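Long-range contact in gamma-glutamyltransferase 1 Threonine peptidase. MEROPS family T03 (Pseudomonas nitroreducens, PDB 7D9E), which catalyses the transfer of gamma-glutamyl groups from glutathione and related peptides to amino acids or to water: residues V79-L89 against I101-Y109. Residues are numbered along the deposited sequence; the frame is centred on the assembly and turned at random.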
ATOM      1  N   VAL B  79      -4.546   8.306 -12.770  1.00 18.61           N
ATOM      2  CA  VAL B  79      -4.137   9.297 -13.749  1.00 18.48           C
ATOM      3  C   VAL B  79      -5.351   9.672 -14.580  1.00 19.81           C
ATOM      4  O   VAL B  79      -6.133   8.799 -14.989  1.00 20.37           O
ATOM      5  CB  VAL B  79      -3.011   8.795 -14.678  1.00 18.94           C
ATOM      6  CG1 VAL B  79      -2.504   9.939 -15.537  1.00 21.71           C
ATOM      7  CG2 VAL B  79      -1.902   8.184 -13.867  1.00 20.81           C
ATOM      8  N   THR B  80      -5.499  10.958 -14.854  1.00 21.45           N
ATOM      9  CA  THR B  80      -6.559  11.474 -15.704  1.00 21.84           C
ATOM     10  C   THR B  80      -5.955  12.315 -16.819  1.00 22.88           C
ATOM     11  O   THR B  80      -4.806  12.765 -16.746  1.00 24.39           O
ATOM     12  CB  THR B  80      -7.551  12.316 -14.884  1.00 25.91           C
ATOM     13  OG1 THR B  80      -6.926  13.537 -14.476  1.00 29.70           O
ATOM     14  CG2 THR B  80      -8.012  11.555 -13.673  1.00 28.12           C
ATOM     15  N   ARG B  81      -6.755  12.523 -17.865  1.00 24.19           N
ATOM     16  CA  ARG B  81      -6.425  13.452 -18.936  1.00 27.29           C
ATOM     17  C   ARG B  81      -7.746  14.036 -19.413  1.00 31.29           C
ATOM     18  O   ARG B  81      -8.678  13.287 -19.713  1.00 30.00           O
ATOM     19  CB  ARG B  81      -5.695  12.728 -20.071  1.00 30.95           C
ATOM     20  CG  ARG B  81      -5.083  13.645 -21.097  1.00 31.60           C
ATOM     21  CD  ARG B  81      -4.280  12.875 -22.133  1.00 36.68           C
ATOM     22  NE  ARG B  81      -3.697  13.820 -23.070  1.00 39.99           N
ATOM     23  CZ  ARG B  81      -2.488  14.362 -22.955  1.00 36.32           C
ATOM     24  NH1 ARG B  81      -1.684  14.037 -21.962  1.00 36.64           N
ATOM     25  NH2 ARG B  81      -2.080  15.237 -23.865  1.00 41.58           N
ATOM     26  N   ASP B  82      -7.841  15.365 -19.427  1.00 43.92           N
ATOM     27  CA  ASP B  82      -9.048  16.067 -19.872  1.00 38.64           C
ATOM     28  C   ASP B  82     -10.275  15.726 -19.035  1.00 32.45           C
ATOM     29  O   ASP B  82     -11.397  15.683 -19.552  1.00 37.12           O
ATOM     30  CB  ASP B  82      -9.333  15.815 -21.356  1.00 47.82           C
ATOM     31  CG  ASP B  82      -8.147  16.137 -22.238  1.00 51.44           C
ATOM     32  OD1 ASP B  82      -7.384  17.066 -21.899  1.00 55.29           O
ATOM     33  OD2 ASP B  82      -7.968  15.447 -23.258  1.00 54.77           O
ATOM     34  N   GLY B  83     -10.092  15.489 -17.740  1.00 31.96           N
ATOM     35  CA  GLY B  83     -11.216  15.214 -16.873  1.00 34.94           C
ATOM     36  C   GLY B  83     -11.765  13.814 -16.976  1.00 46.40           C
ATOM     37  O   GLY B  83     -12.864  13.548 -16.465  1.00 32.97           O
ATOM     38  N   HIS B  84     -11.038  12.905 -17.615  1.00 31.70           N
ATOM     39  CA  HIS B  84     -11.458  11.520 -17.709  1.00 30.08           C
ATOM     40  C   HIS B  84     -10.332  10.621 -17.240  1.00 27.28           C
ATOM     41  O   HIS B  84      -9.155  10.900 -17.476  1.00 25.92           O
ATOM     42  CB  HIS B  84     -11.837  11.180 -19.140  1.00 28.16           C
ATOM     43  CG  HIS B  84     -12.953  12.021 -19.664  1.00 33.70           C
ATOM     44  ND1 HIS B  84     -12.745  13.100 -20.494  1.00 39.35           N
ATOM     45  CD2 HIS B  84     -14.285  11.976 -19.428  1.00 42.88           C
ATOM     46  CE1 HIS B  84     -13.905  13.667 -20.775  1.00 40.59           C
ATOM     47  NE2 HIS B  84     -14.856  13.006 -20.138  1.00 41.70           N
ATOM     48  N   VAL B  85     -10.712   9.543 -16.560  1.00 25.73           N
ATOM     49  CA  VAL B  85      -9.733   8.579 -16.094  1.00 22.65           C
ATOM     50  C   VAL B  85      -9.015   7.967 -17.286  1.00 22.93           C
ATOM     51  O   VAL B  85      -9.630   7.600 -18.293  1.00 25.42           O
ATOM     52  CB  VAL B  85     -10.448   7.504 -15.264  1.00 23.40           C
ATOM     53  CG1 VAL B  85      -9.506   6.371 -14.930  1.00 22.12           C
ATOM     54  CG2 VAL B  85     -11.019   8.123 -13.997  1.00 26.91           C
ATOM     55  N   SER B  86      -7.702   7.841 -17.157  1.00 21.68           N
ATOM     56  CA  SER B  86      -6.878   7.188 -18.161  1.00 20.70           C
ATOM     57  C   SER B  86      -6.112   5.996 -17.610  1.00 19.65           C
ATOM     58  O   SER B  86      -5.867   5.056 -18.367  1.00 21.16           O
ATOM     59  CB  SER B  86      -5.884   8.179 -18.770  1.00 27.02           C
ATOM     60  OG  SER B  86      -5.089   8.783 -17.775  1.00 31.21           O
ATOM     61  N   LEU B  87      -5.739   5.994 -16.327  1.00 18.40           N
ATOM     62  CA  LEU B  87      -4.986   4.877 -15.776  1.00 17.39           C
ATOM     63  C   LEU B  87      -5.249   4.796 -14.288  1.00 20.52           C
ATOM     64  O   LEU B  87      -5.212   5.818 -13.602  1.00 22.06           O
ATOM     65  CB  LEU B  87      -3.485   5.064 -16.034  1.00 20.02           C
ATOM     66  CG  LEU B  87      -2.585   3.869 -15.681  1.00 22.18           C
ATOM     67  CD1 LEU B  87      -2.846   2.719 -16.640  1.00 23.30           C
ATOM     68  CD2 LEU B  87      -1.116   4.288 -15.701  1.00 21.68           C
ATOM     69  N   VAL B  88      -5.516   3.593 -13.792  1.00 17.77           N
ATOM     70  CA  VAL B  88      -5.730   3.356 -12.368  1.00 17.53           C
ATOM     71  C   VAL B  88      -4.732   2.295 -11.960  1.00 18.21           C
ATOM     72  O   VAL B  88      -4.630   1.264 -12.632  1.00 17.63           O
ATOM     73  CB  VAL B  88      -7.161   2.872 -12.089  1.00 15.57           C
ATOM     74  CG1 VAL B  88      -7.410   2.805 -10.589  1.00 18.38           C
ATOM     75  CG2 VAL B  88      -8.182   3.810 -12.736  1.00 17.69           C
ATOM     76  N   LEU B  89      -3.964   2.562 -10.904  1.00 16.51           N
ATOM     77  CA  LEU B  89      -2.937   1.608 -10.535  1.00 14.24           C
ATOM     78  C   LEU B  89      -2.510   1.767  -9.085  1.00 14.36           C
ATOM     79  O   LEU B  89      -2.689   2.811  -8.463  1.00 15.88           O
ATOM     80  CB  LEU B  89      -1.707   1.677 -11.455  1.00 15.97           C
ATOM     81  CG  LEU B  89      -0.708   2.825 -11.277  1.00 15.79           C
ATOM     82  CD1 LEU B  89       0.543   2.570 -12.127  1.00 20.29           C
ATOM     83  CD2 LEU B  89      -1.288   4.165 -11.652  1.00 20.41           C
ATOM     84  N   ILE B 101       5.492   2.167  -8.774  1.00 13.80           N
ATOM     85  CA  ILE B 101       4.523   2.952  -9.534  1.00 14.75           C
ATOM     86  C   ILE B 101       5.227   3.881 -10.526  1.00 16.41           C
ATOM     87  O   ILE B 101       4.818   3.985 -11.695  1.00 15.33           O
ATOM     88  CB  ILE B 101       3.593   3.705  -8.584  1.00 15.15           C
ATOM     89  CG1 ILE B 101       2.691   2.698  -7.902  1.00 16.32           C
ATOM     90  CG2 ILE B 101       2.776   4.765  -9.352  1.00 17.56           C
ATOM     91  CD1 ILE B 101       1.878   3.231  -6.774  1.00 18.78           C
ATOM     92  N   PHE B 102       6.293   4.560 -10.079  1.00 15.83           N
ATOM     93  CA  PHE B 102       7.070   5.440 -10.946  1.00 14.49           C
ATOM     94  C   PHE B 102       7.583   4.691 -12.162  1.00 15.37           C
ATOM     95  O   PHE B 102       7.499   5.197 -13.284  1.00 16.73           O
ATOM     96  CB  PHE B 102       8.229   6.000 -10.119  1.00 17.11           C
ATOM     97  CG  PHE B 102       9.188   6.896 -10.863  1.00 17.29           C
ATOM     98  CD1 PHE B 102       8.746   7.957 -11.651  1.00 18.15           C
ATOM     99  CD2 PHE B 102      10.553   6.729 -10.686  1.00 20.11           C
ATOM    100  CE1 PHE B 102       9.662   8.811 -12.248  1.00 19.37           C
ATOM    101  CE2 PHE B 102      11.455   7.578 -11.299  1.00 21.14           C
ATOM    102  CZ  PHE B 102      11.005   8.608 -12.066  1.00 17.57           C
ATOM    103  N   GLN B 103       8.119   3.482 -11.959  1.00 15.19           N
ATOM    104  CA  GLN B 103       8.623   2.710 -13.088  1.00 14.26           C
ATOM    105  C   GLN B 103       7.498   2.351 -14.042  1.00 15.49           C
ATOM    106  O   GLN B 103       7.646   2.490 -15.254  1.00 15.97           O
ATOM    107  CB  GLN B 103       9.362   1.465 -12.586  1.00 14.84           C
ATOM    108  CG  GLN B 103      10.748   1.817 -12.020  1.00 16.44           C
ATOM    109  CD  GLN B 103      11.369   0.678 -11.243  1.00 16.28           C
ATOM    110  OE1 GLN B 103      12.143  -0.122 -11.794  1.00 16.84           O
ATOM    111  NE2 GLN B 103      11.041   0.593  -9.961  1.00 15.83           N
ATOM    112  N   VAL B 104       6.351   1.924 -13.519  1.00 15.79           N
ATOM    113  CA  VAL B 104       5.249   1.596 -14.414  1.00 14.64           C
ATOM    114  C   VAL B 104       4.805   2.832 -15.197  1.00 14.73           C
ATOM    115  O   VAL B 104       4.527   2.749 -16.404  1.00 16.80           O
ATOM    116  CB  VAL B 104       4.092   0.921 -13.665  1.00 15.88           C
ATOM    117  CG1 VAL B 104       2.887   0.725 -14.583  1.00 16.92           C
ATOM    118  CG2 VAL B 104       4.522  -0.435 -13.091  1.00 17.39           C
ATOM    119  N   LEU B 105       4.718   3.992 -14.524  1.00 15.35           N
ATOM    120  CA  LEU B 105       4.347   5.222 -15.222  1.00 16.95           C
ATOM    121  C   LEU B 105       5.361   5.560 -16.307  1.00 17.53           C
ATOM    122  O   LEU B 105       4.988   5.979 -17.415  1.00 19.20           O
ATOM    123  CB  LEU B 105       4.219   6.380 -14.229  1.00 17.05           C
ATOM    124  CG  LEU B 105       3.062   6.269 -13.246  1.00 19.60           C
ATOM    125  CD1 LEU B 105       3.198   7.377 -12.192  1.00 19.20           C
ATOM    126  CD2 LEU B 105       1.726   6.382 -13.939  1.00 20.70           C
ATOM    127  N   ASN B 106       6.653   5.419 -15.996  1.00 15.86           N
ATOM    128  CA  ASN B 106       7.665   5.659 -17.023  1.00 17.39           C
ATOM    129  C   ASN B 106       7.471   4.713 -18.206  1.00 17.54           C
ATOM    130  O   ASN B 106       7.594   5.121 -19.362  1.00 19.69           O
ATOM    131  CB  ASN B 106       9.070   5.453 -16.459  1.00 17.08           C
ATOM    132  CG  ASN B 106       9.448   6.503 -15.428  1.00 20.24           C
ATOM    133  OD1 ASN B 106       8.789   7.524 -15.285  1.00 20.85           O
ATOM    134  ND2 ASN B 106      10.565   6.274 -14.768  1.00 20.15           N
ATOM    135  N   ASN B 107       7.151   3.454 -17.927  1.00 17.06           N
ATOM    136  CA  ASN B 107       6.995   2.467 -18.995  1.00 17.13           C
ATOM    137  C   ASN B 107       5.812   2.799 -19.891  1.00 20.41           C
ATOM    138  O   ASN B 107       5.892   2.642 -21.118  1.00 19.88           O
ATOM    139  CB  ASN B 107       6.817   1.098 -18.345  1.00 15.73           C
ATOM    140  CG  ASN B 107       8.053   0.656 -17.606  1.00 16.57           C
ATOM    141  OD1 ASN B 107       9.100   1.304 -17.699  1.00 17.82           O
ATOM    142  ND2 ASN B 107       7.956  -0.452 -16.882  1.00 18.92           N
ATOM    143  N   VAL B 108       4.706   3.248 -19.297  1.00 19.18           N
ATOM    144  CA  VAL B 108       3.526   3.612 -20.074  1.00 19.11           C
ATOM    145  C   VAL B 108       3.730   4.928 -20.812  1.00 20.39           C
ATOM    146  O   VAL B 108       3.421   5.035 -22.000  1.00 21.96           O
ATOM    147  CB  VAL B 108       2.292   3.675 -19.150  1.00 18.98           C
ATOM    148  CG1 VAL B 108       1.105   4.270 -19.887  1.00 21.17           C
ATOM    149  CG2 VAL B 108       1.956   2.310 -18.590  1.00 23.70           C
ATOM    150  N   TYR B 109       4.212   5.963 -20.115  1.00 19.77           N
ATOM    151  CA  TYR B 109       4.181   7.326 -20.636  1.00 19.68           C
ATOM    152  C   TYR B 109       5.448   7.765 -21.348  1.00 25.34           C
ATOM    153  O   TYR B 109       5.389   8.682 -22.178  1.00 29.93           O
ATOM    154  CB  TYR B 109       3.836   8.319 -19.510  1.00 21.53           C
ATOM    155  CG  TYR B 109       2.403   8.207 -19.097  1.00 21.46           C
ATOM    156  CD1 TYR B 109       1.426   8.866 -19.821  1.00 21.42           C
ATOM    157  CD2 TYR B 109       2.013   7.459 -18.011  1.00 22.40           C
ATOM    158  CE1 TYR B 109       0.095   8.775 -19.480  1.00 24.52           C
ATOM    159  CE2 TYR B 109       0.679   7.337 -17.672  1.00 20.18           C
ATOM    160  CZ  TYR B 109      -0.274   8.005 -18.393  1.00 21.41           C
ATOM    161  OH  TYR B 109      -1.604   7.930 -18.109  1.00 25.84           O
TER
HETATM  162  O   HOH W   1      -3.111   9.794 -19.363  1.00 27.36           O
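Leu89, Leu87 and Val79 meet Ile101, Val104, Leu105 and Tyr109 where helix 101-109 runs nearly antiparallel to strand 84-89 (156°), on one side of a beta hairpin in this Ntn-hydrolase fold. The branched aliphatic chains suit a buried interface that no direct hydrogen bond crosses. Leu89 CD1 lies 3.9 Å from Val104 CG1 and also touches Ile101 CG2; chi1 of 77°, which sets CG between the backbone N and carbonyl carbon, turns the branch onto the helix. Next along, Leu105 CD2 reaches Leu87 CD2 at 3.9 Å and Val79 CG2 at 4.1 Å. Tyr109, at the partly exposed end, combines a packing ring with a polar tip: its CE2 meets Leu87 CD2, and its CZ meets Val79 CG1, both obliquely. A phenylalanine here would probably leave the water that links Tyr109 OH to Ser86 OG without its tyrosine partner and open a small gap beside Val79 CG1, where the hydroxyl now packs. Behind these contacts, a classic beta bulge pairs Ser86 and Leu87 with Val79, whose O accepts both backbone N-H groups. Trp257 of the partner chain meets the Tyr109 ring edge-to-face. The water, at the edge of the tyrosine ring and in its plane, stands 2.7 Å from Tyr109 OH and 2.7 Å from Ser86 OG.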